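Local structure of beta-phenylalanine aminotransferase (Variovorax paradoxus, 4AO9) at residues Asp32-Phe37 and Tyr66-Leu71; Asp39-Ser44 and Leu81-Gly86; Arg131-Ile136 and Glu144-Thr149; Val173-Gly178 and Val224-Met229; Gly177-Gly182 and Gln230-Cys235. The protein probably transfers the amino group of beta-phenylalanine to a keto-acid acceptor, with pyridoxal-5'-phosphate as its cofactor. All coordinates share one frame; numbering follows the deposited sequence.

In the fold
Contacts 3 and 4 are the buried ones, both on the seven-stranded sheet: contact 3, wholly apolar, lays a helix on strand 145-149, outermost within this chain; contact 4 pairs two inner parallel strands, apolar within the sheet and polar beyond the strand ends. Contact 5 shares Gly177 and Gly178 with contact 4 and carries its polar end on to the cofactor, trading aliphatic packing for glycines, amides and a water. Contacts 1 and 2 lie far off, their centres about 25 and 26 Å from that of the chain, and both draw on helix 23-40; they touch through Leu71 and Asn41. Partly buried alike, they differ in chemistry: contact 1 is aromatic and without crossing hydrogen bonds, while contact 2 turns on a carboxylate.

Contact 1: residues Asp32-Phe37 and Tyr66-Leu71; sequences DAYRRF and YAPFPL
Phe37 pushes its ring from helix 23-40 into the bend of the loop 66-71, and the apolar contacts gather round it. Its CG is anti to the backbone N (chi1 172°), a torsion that carries the ring clear of the helix. Leu71 CD2 lies obliquely against it, 3.6 Å from Phe37 CE1, and Pro68 CG rests 3.8 Å from Phe37 CD2.

Among the aromatic contacts, Tyr66 turns its ring edge to Phe37 CZ, and Phe69 offers a ring face to Phe37 CE2, which sits toward the rim 3.7 Å from Phe69 CZ; the two planes are inclined at 47°. The edge of Phe37 also meets a carbonyl, with Phe69 O 3.2 Å from Phe37 CE2. About one turn earlier in the helix, Tyr34 receives a CH-pi contact from Pro68, whose CD stands over the middle of its ring, 3.9 Å from the centroid. Beyond it Tyr34 OH passes Ala67 CB at 3.4 Å and is hydrogen-bonded to Gln402.

No hydrogen bond crosses between the segments. Inside the loop, Leu71 N gives a nearly straight bond of 3.0 Å to Tyr66 OH, which ties its two ends together. Phe406 of helix 398-410 packs edge-to-face on Phe37, so the N-terminal helix, the lead-in to strand 72-77 and a C-terminal helix share one apolar cluster, consistent with the small domain of class III aminotransferases.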
# COMPACT_ATOMS: atom_id res chain seq x y z
N ASP A 32 -4.56 -35.16 17.00
CA ASP A 32 -4.54 -36.10 15.89
C ASP A 32 -4.49 -35.37 14.53
O ASP A 32 -3.71 -35.74 13.66
CB ASP A 32 -5.76 -37.04 15.98
CG ASP A 32 -5.83 -38.01 14.83
OD1 ASP A 32 -4.99 -38.93 14.77
OD2 ASP A 32 -6.74 -37.86 13.99
N ALA A 33 -5.31 -34.34 14.37
CA ALA A 33 -5.33 -33.56 13.13
C ALA A 33 -3.98 -32.89 12.85
O ALA A 33 -3.50 -32.90 11.71
CB ALA A 33 -6.46 -32.53 13.15
N TYR A 34 -3.39 -32.32 13.90
CA TYR A 34 -2.06 -31.71 13.80
C TYR A 34 -1.03 -32.73 13.31
O TYR A 34 -0.23 -32.44 12.42
CB TYR A 34 -1.60 -31.13 15.14
CG TYR A 34 -2.07 -29.72 15.48
CD1 TYR A 34 -3.34 -29.26 15.12
CD2 TYR A 34 -1.24 -28.86 16.21
CE1 TYR A 34 -3.76 -27.97 15.47
CE2 TYR A 34 -1.65 -27.58 16.56
CZ TYR A 34 -2.91 -27.14 16.20
OH TYR A 34 -3.31 -25.87 16.56
N ARG A 35 -1.05 -33.93 13.90
CA ARG A 35 -0.08 -34.96 13.52
C ARG A 35 -0.23 -35.39 12.07
O ARG A 35 0.77 -35.49 11.34
CB ARG A 35 -0.18 -36.19 14.44
CG ARG A 35 0.90 -37.23 14.13
CD ARG A 35 0.62 -38.58 14.75
NE ARG A 35 -0.63 -39.20 14.31
CZ ARG A 35 -0.86 -39.69 13.10
NH1 ARG A 35 0.06 -39.63 12.15
NH2 ARG A 35 -2.04 -40.24 12.83
N ARG A 36 -1.46 -35.66 11.65
CA ARG A 36 -1.73 -36.10 10.28
C ARG A 36 -1.34 -35.00 9.28
O ARG A 36 -0.71 -35.29 8.25
CB ARG A 36 -3.19 -36.51 10.11
CG ARG A 36 -3.52 -37.89 10.70
CD ARG A 36 -4.95 -38.34 10.38
NE ARG A 36 -5.94 -37.69 11.24
CZ ARG A 36 -6.68 -36.64 10.89
NH1 ARG A 36 -6.55 -36.10 9.68
NH2 ARG A 36 -7.55 -36.13 11.75
N PHE A 37 -1.69 -33.76 9.60
CA PHE A 37 -1.32 -32.61 8.78
C PHE A 37 0.20 -32.49 8.66
O PHE A 37 0.74 -32.33 7.56
CB PHE A 37 -1.94 -31.34 9.38
CG PHE A 37 -1.47 -30.06 8.74
CD1 PHE A 37 -2.11 -29.55 7.61
CD2 PHE A 37 -0.39 -29.37 9.27
CE1 PHE A 37 -1.67 -28.36 7.02
CE2 PHE A 37 0.06 -28.19 8.69
CZ PHE A 37 -0.59 -27.68 7.56
N TYR A 66 -1.24 -20.28 10.43
CA TYR A 66 -2.01 -21.12 11.34
C TYR A 66 -1.12 -22.23 11.88
O TYR A 66 -0.12 -22.60 11.25
CB TYR A 66 -3.27 -21.70 10.67
CG TYR A 66 -3.01 -22.32 9.32
CD1 TYR A 66 -3.06 -21.54 8.16
CD2 TYR A 66 -2.70 -23.69 9.18
CE1 TYR A 66 -2.81 -22.07 6.90
CE2 TYR A 66 -2.45 -24.23 7.91
CZ TYR A 66 -2.51 -23.42 6.78
OH TYR A 66 -2.27 -23.95 5.53
N ALA A 67 -1.48 -22.73 13.06
CA ALA A 67 -0.75 -23.81 13.70
C ALA A 67 -1.12 -25.17 13.09
O ALA A 67 -2.24 -25.33 12.59
CB ALA A 67 -1.00 -23.80 15.20
N PRO A 68 -0.20 -26.14 13.11
CA PRO A 68 1.15 -26.05 13.67
C PRO A 68 2.11 -25.23 12.80
O PRO A 68 3.08 -24.66 13.32
CB PRO A 68 1.59 -27.51 13.78
CG PRO A 68 0.83 -28.22 12.72
CD PRO A 68 -0.51 -27.51 12.63
N PHE A 69 1.83 -25.17 11.50
CA PHE A 69 2.53 -24.32 10.53
C PHE A 69 1.65 -24.23 9.29
O PHE A 69 0.86 -25.13 9.04
CB PHE A 69 3.91 -24.90 10.16
CG PHE A 69 3.85 -26.29 9.59
CD1 PHE A 69 3.91 -27.39 10.43
CD2 PHE A 69 3.72 -26.49 8.22
CE1 PHE A 69 3.83 -28.68 9.91
CE2 PHE A 69 3.63 -27.78 7.69
CZ PHE A 69 3.69 -28.89 8.54
N PRO A 70 1.77 -23.14 8.52
CA PRO A 70 0.95 -23.02 7.32
C PRO A 70 1.53 -23.78 6.14
O PRO A 70 2.76 -23.89 6.02
CB PRO A 70 0.95 -21.51 7.04
CG PRO A 70 2.28 -21.05 7.59
CD PRO A 70 2.47 -21.88 8.84
N LEU A 71 0.66 -24.28 5.27
CA LEU A 71 1.10 -24.84 4.00
C LEU A 71 1.71 -23.76 3.12
O LEU A 71 1.22 -22.62 3.07
CB LEU A 71 -0.08 -25.46 3.25
CG LEU A 71 -0.82 -26.65 3.88
CD1 LEU A 71 -2.07 -26.99 3.07
CD2 LEU A 71 0.10 -27.84 3.95

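Contact 2: residues Asp39-Ser44 and Leu81-Gly86; sequences DANPAS and LWDADG
Asp85 OD2 is gripped by Ser44 N at 3.0 Å and by water 1 at 2.6 Å, while Asp85 OD1 takes Ala43 N at 2.9 Å through its syn lone pair. One carboxylate thus receives two successive N-H groups from the first turn of helix 42-51, and the positive end of that helix probably favours its negative charge. Asn41, in the N-cap position, makes no capping bond with its side chain; its ND2 is hydrogen-bonded to Phe37 O and its OD1 accepts from water 1, which in turn accepts from Ser44 OG at 2.6 Å. Ser44 OG is also hydrogen-bonded to Thr72 N. Replacing Asp85 by an alanine would probably leave the N-H groups of Ala43 and Ser44 without their acceptors and water 1 less firmly held. Ala43 CB packs on Ala84 CB at 4.1 Å. Asp85 sits in a type I beta turn from Asp83 to Gly86, the link between antiparallel strands 80-83 and 88-91, so the contact joins a beta hairpin to the start of a helix.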
# COMPACT_ATOMS: atom_id res chain seq x y z
N ASP A 39 2.57 -34.87 9.21
CA ASP A 39 3.17 -36.02 8.53
C ASP A 39 2.99 -35.98 7.02
O ASP A 39 3.85 -36.43 6.27
CB ASP A 39 2.62 -37.33 9.08
CG ASP A 39 3.03 -37.59 10.53
OD1 ASP A 39 3.90 -36.86 11.04
OD2 ASP A 39 2.46 -38.52 11.14
N ALA A 40 1.86 -35.41 6.59
CA ALA A 40 1.50 -35.36 5.18
C ALA A 40 2.16 -34.21 4.43
O ALA A 40 2.15 -34.20 3.19
CB ALA A 40 -0.01 -35.27 5.03
N ASN A 41 2.73 -33.25 5.16
CA ASN A 41 3.27 -32.02 4.55
C ASN A 41 4.72 -31.68 4.94
O ASN A 41 5.01 -30.57 5.40
CB ASN A 41 2.31 -30.86 4.82
CG ASN A 41 0.99 -31.05 4.11
OD1 ASN A 41 0.91 -30.89 2.90
ND2 ASN A 41 -0.04 -31.44 4.86
N PRO A 42 5.65 -32.64 4.72
CA PRO A 42 7.03 -32.36 5.13
C PRO A 42 7.73 -31.24 4.37
O PRO A 42 8.56 -30.52 4.95
CB PRO A 42 7.75 -33.70 4.89
CG PRO A 42 6.89 -34.44 3.93
CD PRO A 42 5.49 -34.03 4.24
N ALA A 43 7.41 -31.08 3.09
CA ALA A 43 8.01 -30.01 2.30
C ALA A 43 7.54 -28.64 2.83
O ALA A 43 8.34 -27.72 2.96
CB ALA A 43 7.70 -30.17 0.83
N SER A 44 6.25 -28.53 3.16
CA SER A 44 5.78 -27.27 3.76
C SER A 44 6.41 -27.03 5.12
O SER A 44 6.72 -25.88 5.47
CB SER A 44 4.25 -27.21 3.85
OG SER A 44 3.69 -26.84 2.60
N LEU A 81 -5.47 -25.02 -6.35
CA LEU A 81 -4.18 -24.72 -5.74
C LEU A 81 -3.44 -26.01 -5.40
O LEU A 81 -4.07 -27.00 -5.02
CB LEU A 81 -4.35 -23.88 -4.45
CG LEU A 81 -4.85 -22.44 -4.63
CD1 LEU A 81 -5.27 -21.84 -3.29
CD2 LEU A 81 -3.80 -21.57 -5.30
N TRP A 82 -2.12 -25.98 -5.55
CA TRP A 82 -1.27 -27.10 -5.14
C TRP A 82 -0.30 -26.62 -4.07
O TRP A 82 0.33 -25.56 -4.22
CB TRP A 82 -0.45 -27.62 -6.31
CG TRP A 82 -1.20 -28.36 -7.37
CD1 TRP A 82 -1.27 -29.73 -7.53
CD2 TRP A 82 -1.97 -27.80 -8.44
NE1 TRP A 82 -2.04 -30.04 -8.62
CE2 TRP A 82 -2.49 -28.87 -9.20
CE3 TRP A 82 -2.29 -26.48 -8.82
CZ2 TRP A 82 -3.30 -28.68 -10.32
CZ3 TRP A 82 -3.09 -26.29 -9.94
CH2 TRP A 82 -3.59 -27.38 -10.68
N ASP A 83 -0.17 -27.39 -3.01
CA ASP A 83 0.85 -27.08 -2.00
C ASP A 83 2.24 -27.64 -2.35
O ASP A 83 2.42 -28.32 -3.37
CB ASP A 83 0.37 -27.49 -0.58
CG ASP A 83 0.22 -29.00 -0.41
OD1 ASP A 83 0.88 -29.77 -1.15
OD2 ASP A 83 -0.52 -29.41 0.51
N ALA A 84 3.21 -27.36 -1.48
CA ALA A 84 4.60 -27.76 -1.72
C ALA A 84 4.79 -29.28 -1.74
O ALA A 84 5.76 -29.77 -2.30
CB ALA A 84 5.50 -27.11 -0.68
N ASP A 85 3.85 -30.00 -1.14
CA ASP A 85 3.90 -31.47 -1.14
C ASP A 85 3.04 -32.10 -2.24
O ASP A 85 2.91 -33.32 -2.31
CB ASP A 85 3.52 -31.99 0.24
CG ASP A 85 4.59 -31.69 1.26
OD1 ASP A 85 5.53 -32.51 1.39
OD2 ASP A 85 4.51 -30.62 1.90
N GLY A 86 2.49 -31.26 -3.11
CA GLY A 86 1.79 -31.72 -4.30
C GLY A 86 0.32 -32.01 -4.16
O GLY A 86 -0.30 -32.49 -5.11
O HOH W 1 2.48 -28.96 1.60

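Contact 3: residues Arg131-Ile136 and Glu144-Thr149; sequences RLARLI and EQLRFT
Leu132, Ala133 and Ile136 of helix 129-139 pack on Leu146 and Phe148 of strand 145-149, an alpha/beta layer contact on the strand that is outermost in the seven-stranded sheet within this chain; the axes approach to 8.7 Å at 132°. The tight part is wholly apolar. Ile136 CG2 presses on Leu146 CD2 at 3.6 Å, the two side chains meeting at about a right angle, and Ile136 CD1 comes in the ring plane to the edge of Phe148, 3.8 Å from CE1. Leu132 CG approaches the same ring obliquely, 3.9 Å from Phe148 CZ. With an alanine at Leu132, the loss of CG and its methyls is likely to open a gap beside Phe148 and give the ring more room to move. By contrast, the outer side of the helix carries the exposed Arg131 and Arg134, and Arg134 points away from the strand. The strand's backbone is also engaged by the second subunit, whose Ser60 OG is hydrogen-bonded to Phe148 N. Leu146 CD1 lies over the centre of the Phe148 ring, 3.7 Å above its plane.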
# COMPACT_ATOMS: atom_id res chain seq x y z
N ARG A 131 -9.07 5.31 -17.85
CA ARG A 131 -10.02 4.27 -18.29
C ARG A 131 -10.59 3.53 -17.09
O ARG A 131 -11.80 3.28 -17.00
CB ARG A 131 -9.33 3.26 -19.21
CG ARG A 131 -8.61 3.84 -20.42
CD ARG A 131 -8.15 2.71 -21.32
NE ARG A 131 -9.28 2.06 -21.99
CZ ARG A 131 -9.20 0.94 -22.71
NH1 ARG A 131 -8.03 0.33 -22.86
NH2 ARG A 131 -10.29 0.44 -23.28
N LEU A 132 -9.72 3.17 -16.16
CA LEU A 132 -10.17 2.42 -14.99
C LEU A 132 -10.96 3.33 -14.06
O LEU A 132 -11.99 2.90 -13.52
CB LEU A 132 -8.99 1.76 -14.27
CG LEU A 132 -9.34 0.94 -13.02
CD1 LEU A 132 -10.38 -0.17 -13.32
CD2 LEU A 132 -8.08 0.34 -12.36
N ALA A 133 -10.51 4.58 -13.86
CA ALA A 133 -11.27 5.51 -13.04
C ALA A 133 -12.68 5.72 -13.56
O ALA A 133 -13.64 5.65 -12.78
CB ALA A 133 -10.55 6.85 -12.92
N ARG A 134 -12.81 5.93 -14.87
CA ARG A 134 -14.13 6.09 -15.49
C ARG A 134 -15.01 4.85 -15.29
O ARG A 134 -16.19 4.96 -14.94
CB ARG A 134 -13.98 6.44 -16.97
CG ARG A 134 -15.30 6.40 -17.74
CD ARG A 134 -15.14 6.94 -19.14
NE ARG A 134 -16.45 6.99 -19.79
CZ ARG A 134 -16.71 7.62 -20.93
NH1 ARG A 134 -15.75 8.27 -21.58
NH2 ARG A 134 -17.94 7.61 -21.42
N LEU A 135 -14.43 3.68 -15.53
CA LEU A 135 -15.15 2.42 -15.36
C LEU A 135 -15.70 2.29 -13.95
O LEU A 135 -16.86 1.92 -13.75
CB LEU A 135 -14.24 1.24 -15.69
CG LEU A 135 -14.96 -0.11 -15.82
CD1 LEU A 135 -15.85 -0.16 -17.06
CD2 LEU A 135 -13.94 -1.22 -15.91
N ILE A 136 -14.87 2.61 -12.96
CA ILE A 136 -15.29 2.47 -11.57
C ILE A 136 -16.41 3.45 -11.22
O ILE A 136 -17.39 3.07 -10.57
CB ILE A 136 -14.10 2.59 -10.61
CG1 ILE A 136 -13.16 1.38 -10.78
CG2 ILE A 136 -14.59 2.71 -9.17
CD1 ILE A 136 -11.77 1.59 -10.13
N GLU A 144 -18.24 9.95 -7.57
CA GLU A 144 -18.23 10.98 -8.61
C GLU A 144 -16.82 11.20 -9.14
O GLU A 144 -16.62 11.38 -10.35
CB GLU A 144 -18.82 12.30 -8.09
CG GLU A 144 -20.27 12.16 -7.69
CD GLU A 144 -20.89 13.41 -7.10
OE1 GLU A 144 -20.19 14.38 -6.74
OE2 GLU A 144 -22.15 13.42 -7.01
N GLN A 145 -15.86 11.22 -8.21
CA GLN A 145 -14.44 11.17 -8.56
C GLN A 145 -13.73 10.29 -7.55
O GLN A 145 -14.24 10.08 -6.44
CB GLN A 145 -13.80 12.55 -8.51
CG GLN A 145 -14.35 13.55 -9.50
CD GLN A 145 -13.57 14.84 -9.47
OE1 GLN A 145 -13.14 15.29 -8.40
NE2 GLN A 145 -13.36 15.42 -10.63
N LEU A 146 -12.57 9.77 -7.93
CA LEU A 146 -11.79 8.89 -7.05
C LEU A 146 -10.31 9.17 -7.20
O LEU A 146 -9.89 9.88 -8.12
CB LEU A 146 -12.06 7.42 -7.36
CG LEU A 146 -11.73 6.88 -8.76
CD1 LEU A 146 -10.24 6.63 -8.97
CD2 LEU A 146 -12.50 5.58 -9.03
N ARG A 147 -9.53 8.62 -6.27
CA ARG A 147 -8.08 8.47 -6.44
C ARG A 147 -7.70 7.03 -6.10
O ARG A 147 -8.36 6.39 -5.29
CB ARG A 147 -7.32 9.45 -5.55
CG ARG A 147 -7.51 10.91 -5.97
CD ARG A 147 -6.87 11.84 -4.99
NE ARG A 147 -5.41 11.87 -5.06
CZ ARG A 147 -4.68 12.74 -5.77
NH1 ARG A 147 -5.24 13.65 -6.56
NH2 ARG A 147 -3.35 12.67 -5.68
N PHE A 148 -6.64 6.54 -6.74
CA PHE A 148 -6.13 5.20 -6.48
C PHE A 148 -5.07 5.20 -5.39
O PHE A 148 -4.33 6.17 -5.20
CB PHE A 148 -5.50 4.63 -7.75
CG PHE A 148 -6.47 4.46 -8.88
CD1 PHE A 148 -7.50 3.53 -8.79
CD2 PHE A 148 -6.33 5.20 -10.04
CE1 PHE A 148 -8.40 3.35 -9.84
CE2 PHE A 148 -7.23 5.03 -11.10
CZ PHE A 148 -8.26 4.12 -11.00
N THR A 149 -5.04 4.09 -4.66
CA THR A 149 -4.05 3.84 -3.64
C THR A 149 -3.43 2.46 -3.88
O THR A 149 -3.80 1.76 -4.83
CB THR A 149 -4.67 3.89 -2.23
OG1 THR A 149 -5.66 2.85 -2.13
CG2 THR A 149 -5.34 5.23 -1.96

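Contact 4: residues Val173-Gly178 and Val224-Met229; sequences VVFSGG and VLVEPM
Val173 and Val224 sit abreast as a parallel beta bridge, with both side chains on the same face of the sheet. Their methyls are set alike, each CG1 anti to its own backbone N (chi1 172° and 178°), and Val173 CB comes 4.1 Å from Val224 CG2. One residue on, the side chains of Val174 and Leu225 lie side by side, CG1 against CB. Phe175 behaves differently. Its CG lies anti to the carbonyl carbon, beside the backbone N, and the ring presents its edge to the other strand: Val224 CG1 is in the ring plane, 3.8 Å from Phe175 CE1, and Val226 CG2 slants in to 3.7 Å from CD1. Between the backbones, Leu225 N gives Val173 O an almost straight bond of 2.8 Å (177° at the hydrogen). Then the strands part, and water 2 bridges the gap, accepting from Phe175 N at 2.9 Å and donating to Leu225 O at 2.8 Å.

Past the strands Glu227 stretches out until OE2 is 3.4 Å from Gly178 CA, where it accepts from Tyr179 N; OE1 accepts from Gly231 N. The contact therefore changes from apolar side chains in the sheet to polar groups at the strand ends, where backbone N-H groups fix the carboxylate of Glu227 about 4 Å from the pyridoxal phosphate.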
# COMPACT_ATOMS: atom_id res chain seq x y z
N VAL A 173 -16.45 7.68 14.22
CA VAL A 173 -17.27 6.56 14.68
C VAL A 173 -17.00 5.33 13.82
O VAL A 173 -17.07 5.38 12.60
CB VAL A 173 -18.77 6.92 14.65
CG1 VAL A 173 -19.64 5.70 14.94
CG2 VAL A 173 -19.07 8.02 15.66
N VAL A 174 -16.65 4.24 14.51
CA VAL A 174 -16.47 2.92 13.89
C VAL A 174 -17.24 1.90 14.73
O VAL A 174 -17.82 2.24 15.77
CB VAL A 174 -14.97 2.53 13.81
CG1 VAL A 174 -14.25 3.40 12.78
CG2 VAL A 174 -14.30 2.59 15.19
N PHE A 175 -17.23 0.65 14.28
CA PHE A 175 -18.03 -0.37 14.95
C PHE A 175 -17.23 -1.56 15.41
O PHE A 175 -16.24 -1.93 14.79
CB PHE A 175 -19.25 -0.75 14.09
CG PHE A 175 -20.12 0.43 13.85
CD1 PHE A 175 -19.85 1.30 12.79
CD2 PHE A 175 -21.11 0.77 14.76
CE1 PHE A 175 -20.59 2.47 12.63
CE2 PHE A 175 -21.86 1.93 14.60
CZ PHE A 175 -21.59 2.79 13.53
N SER A 176 -17.66 -2.11 16.55
CA SER A 176 -17.04 -3.29 17.13
C SER A 176 -16.94 -4.38 16.06
O SER A 176 -17.89 -4.61 15.32
CB SER A 176 -17.87 -3.79 18.32
OG SER A 176 -19.18 -4.16 17.92
N GLY A 177 -15.78 -5.02 15.98
CA GLY A 177 -15.53 -6.04 14.96
C GLY A 177 -15.14 -5.49 13.60
O GLY A 177 -14.79 -6.25 12.70
N GLY A 178 -15.18 -4.16 13.45
CA GLY A 178 -14.84 -3.52 12.20
C GLY A 178 -13.42 -3.78 11.77
O GLY A 178 -12.49 -3.76 12.58
N VAL A 224 -18.57 8.69 10.07
CA VAL A 224 -19.02 7.37 10.51
C VAL A 224 -18.52 6.41 9.44
O VAL A 224 -18.89 6.55 8.28
CB VAL A 224 -20.57 7.31 10.59
CG1 VAL A 224 -21.01 5.91 11.01
CG2 VAL A 224 -21.10 8.37 11.58
N LEU A 225 -17.66 5.47 9.83
CA LEU A 225 -17.04 4.52 8.90
C LEU A 225 -17.54 3.12 9.20
O LEU A 225 -17.47 2.66 10.35
CB LEU A 225 -15.50 4.60 9.02
CG LEU A 225 -14.71 3.50 8.29
CD1 LEU A 225 -14.84 3.62 6.78
CD2 LEU A 225 -13.23 3.55 8.68
N VAL A 226 -18.09 2.45 8.19
CA VAL A 226 -18.73 1.15 8.42
C VAL A 226 -18.68 0.26 7.18
O VAL A 226 -18.77 0.73 6.04
CB VAL A 226 -20.20 1.35 8.91
CG1 VAL A 226 -21.07 1.93 7.79
CG2 VAL A 226 -20.81 0.05 9.47
N GLU A 227 -18.54 -1.04 7.43
CA GLU A 227 -18.75 -2.07 6.40
C GLU A 227 -20.24 -2.39 6.30
O GLU A 227 -20.86 -2.66 7.32
CB GLU A 227 -18.02 -3.35 6.78
CG GLU A 227 -16.48 -3.21 6.90
CD GLU A 227 -15.92 -4.31 7.78
OE1 GLU A 227 -15.62 -5.40 7.24
OE2 GLU A 227 -15.82 -4.08 9.01
N PRO A 228 -20.83 -2.36 5.09
CA PRO A 228 -22.27 -2.72 5.01
C PRO A 228 -22.54 -4.20 5.33
O PRO A 228 -23.69 -4.55 5.65
CB PRO A 228 -22.68 -2.37 3.58
CG PRO A 228 -21.57 -1.59 3.00
CD PRO A 228 -20.33 -1.75 3.84
N MET A 229 -21.51 -5.04 5.22
CA MET A 229 -21.47 -6.37 5.82
C MET A 229 -20.06 -6.51 6.35
O MET A 229 -19.10 -6.31 5.59
CB MET A 229 -21.73 -7.47 4.77
CG MET A 229 -21.58 -8.88 5.33
SD MET A 229 -21.28 -10.17 4.10
CE MET A 229 -19.54 -9.89 3.76
O HOH W 2 -16.56 0.20 11.45
O HOH W 3 -15.11 -7.05 9.99

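Contact 5: residues Gly177-Gly182 and Gln230-Cys235; sequences GGYHGG and QGASGC. With PLP (pyridoxal-5'-phosphate), chain C.
Tyr179 and Ala232 bring together the loop after strand 171-175 and the turn between the short strands 229-230 and 236-237. Of the two, 177-182 lines the pyridoxal phosphate pocket, as in fold type I aminotransferases, and 230-235 packs behind it. Tyr179 CB meets Ala232 CB at 3.6 Å, and the methyl lies oblique to the ring. With CG anti to the backbone N (chi1 -179°), the tyrosine ring then leads away from Ala232 toward the cofactor. Gly181 N stands over the centre of one of its faces, 3.5 Å above the plane, and the ring's edge faces the pyridine, Tyr179 CE2 being 3.8 Å from PLP C4. Its hydroxyl is hydrogen-bonded to Ser318 of the second subunit.

Gln230 extends its amide alongside the Gly177-Gly178 peptide. Ser233 OG donates to Gln230 OE1 at 2.7 Å, tilted 35° from the carbonyl plane, and this bond fixes which end of the amide is which. NE2 then lies 3.3 Å from Gly178 N, donor beside donor with no bond between them, and gives its hydrogen bond to Ser176 O instead. Gly177, whose backbone angles already call for glycine, also leaves room for Gln230 OE1, which a CB would strike. Water 3 spans the loops, accepting from Ser233 N at 3.0 Å and lying 2.8 Å from Gly177 O. On the cofactor side, His180 ND1 is hydrogen-bonded to Asp260, and His180 C lies 3.4 Å from PLP C6.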
# COMPACT_ATOMS: atom_id res chain seq x y z
N GLY A 177 -15.78 -5.02 15.98
CA GLY A 177 -15.53 -6.04 14.96
C GLY A 177 -15.14 -5.49 13.60
O GLY A 177 -14.79 -6.25 12.70
N GLY A 178 -15.18 -4.16 13.45
CA GLY A 178 -14.84 -3.52 12.20
C GLY A 178 -13.42 -3.78 11.77
O GLY A 178 -12.49 -3.76 12.58
N TYR A 179 -13.26 -4.06 10.48
CA TYR A 179 -11.93 -4.24 9.90
C TYR A 179 -11.78 -3.37 8.66
O TYR A 179 -12.51 -3.55 7.67
CB TYR A 179 -11.62 -5.70 9.56
CG TYR A 179 -10.23 -5.84 8.97
CD1 TYR A 179 -9.11 -5.80 9.79
CD2 TYR A 179 -10.05 -5.95 7.60
CE1 TYR A 179 -7.82 -5.90 9.25
CE2 TYR A 179 -8.76 -6.05 7.04
CZ TYR A 179 -7.66 -6.02 7.88
OH TYR A 179 -6.39 -6.10 7.35
N HIS A 180 -10.80 -2.47 8.72
CA HIS A 180 -10.62 -1.49 7.65
C HIS A 180 -9.18 -1.46 7.16
O HIS A 180 -8.78 -0.56 6.42
CB HIS A 180 -11.09 -0.11 8.12
CG HIS A 180 -12.50 -0.13 8.62
ND1 HIS A 180 -13.58 -0.32 7.79
CD2 HIS A 180 -13.01 -0.01 9.88
CE1 HIS A 180 -14.69 -0.29 8.51
NE2 HIS A 180 -14.37 -0.10 9.78
N GLY A 181 -8.42 -2.48 7.56
CA GLY A 181 -7.03 -2.63 7.13
C GLY A 181 -6.07 -2.81 8.28
O GLY A 181 -6.47 -2.86 9.44
N GLY A 182 -4.78 -2.86 7.92
CA GLY A 182 -3.72 -3.28 8.85
C GLY A 182 -3.52 -2.41 10.06
O GLY A 182 -3.01 -2.88 11.08
N GLN A 230 -19.90 -6.82 7.63
CA GLN A 230 -18.55 -7.01 8.17
C GLN A 230 -17.95 -8.28 7.61
O GLN A 230 -18.59 -9.33 7.58
CB GLN A 230 -18.54 -7.03 9.68
CG GLN A 230 -18.75 -5.66 10.30
CD GLN A 230 -18.55 -5.66 11.79
OE1 GLN A 230 -18.62 -6.71 12.46
NE2 GLN A 230 -18.31 -4.49 12.34
N GLY A 231 -16.71 -8.16 7.14
CA GLY A 231 -16.00 -9.27 6.50
C GLY A 231 -15.21 -10.09 7.49
O GLY A 231 -15.60 -11.21 7.84
N ALA A 232 -14.10 -9.53 7.95
CA ALA A 232 -13.18 -10.21 8.86
C ALA A 232 -13.83 -10.72 10.14
O ALA A 232 -13.44 -11.78 10.65
CB ALA A 232 -11.99 -9.31 9.19
N SER A 233 -14.83 -10.00 10.66
CA SER A 233 -15.49 -10.43 11.90
C SER A 233 -16.37 -11.66 11.69
O SER A 233 -16.80 -12.26 12.68
CB SER A 233 -16.32 -9.30 12.51
OG SER A 233 -17.50 -9.09 11.74
N GLY A 234 -16.66 -12.02 10.44
CA GLY A 234 -17.40 -13.26 10.15
C GLY A 234 -18.56 -13.19 9.17
O GLY A 234 -19.54 -13.95 9.31
N CYS A 235 -18.48 -12.30 8.17
CA CYS A 235 -19.57 -12.13 7.19
C CYS A 235 -20.91 -11.88 7.89
O CYS A 235 -21.87 -12.66 7.77
CB CYS A 235 -19.67 -13.32 6.24
SG CYS A 235 -18.24 -13.50 5.19
N1 PLP C . -11.45 -3.17 4.47
C2 PLP C . -12.05 -4.34 4.26
C2A PLP C . -13.55 -4.42 4.53
C3 PLP C . -11.32 -5.44 3.79
O3 PLP C . -11.91 -6.51 3.59
C4 PLP C . -9.94 -5.34 3.53
C4A PLP C . -9.09 -6.51 2.99
C5 PLP C . -9.35 -4.09 3.81
C6 PLP C . -10.13 -3.03 4.27
C5A PLP C . -7.84 -3.85 3.60
O4P PLP C . -7.38 -3.92 2.32
P PLP C . -5.81 -4.23 2.12
O1P PLP C . -5.54 -5.67 2.69
O2P PLP C . -4.98 -3.18 2.93
O3P PLP C . -5.56 -4.08 0.66
O HOH W 3 -15.11 -7.05 9.99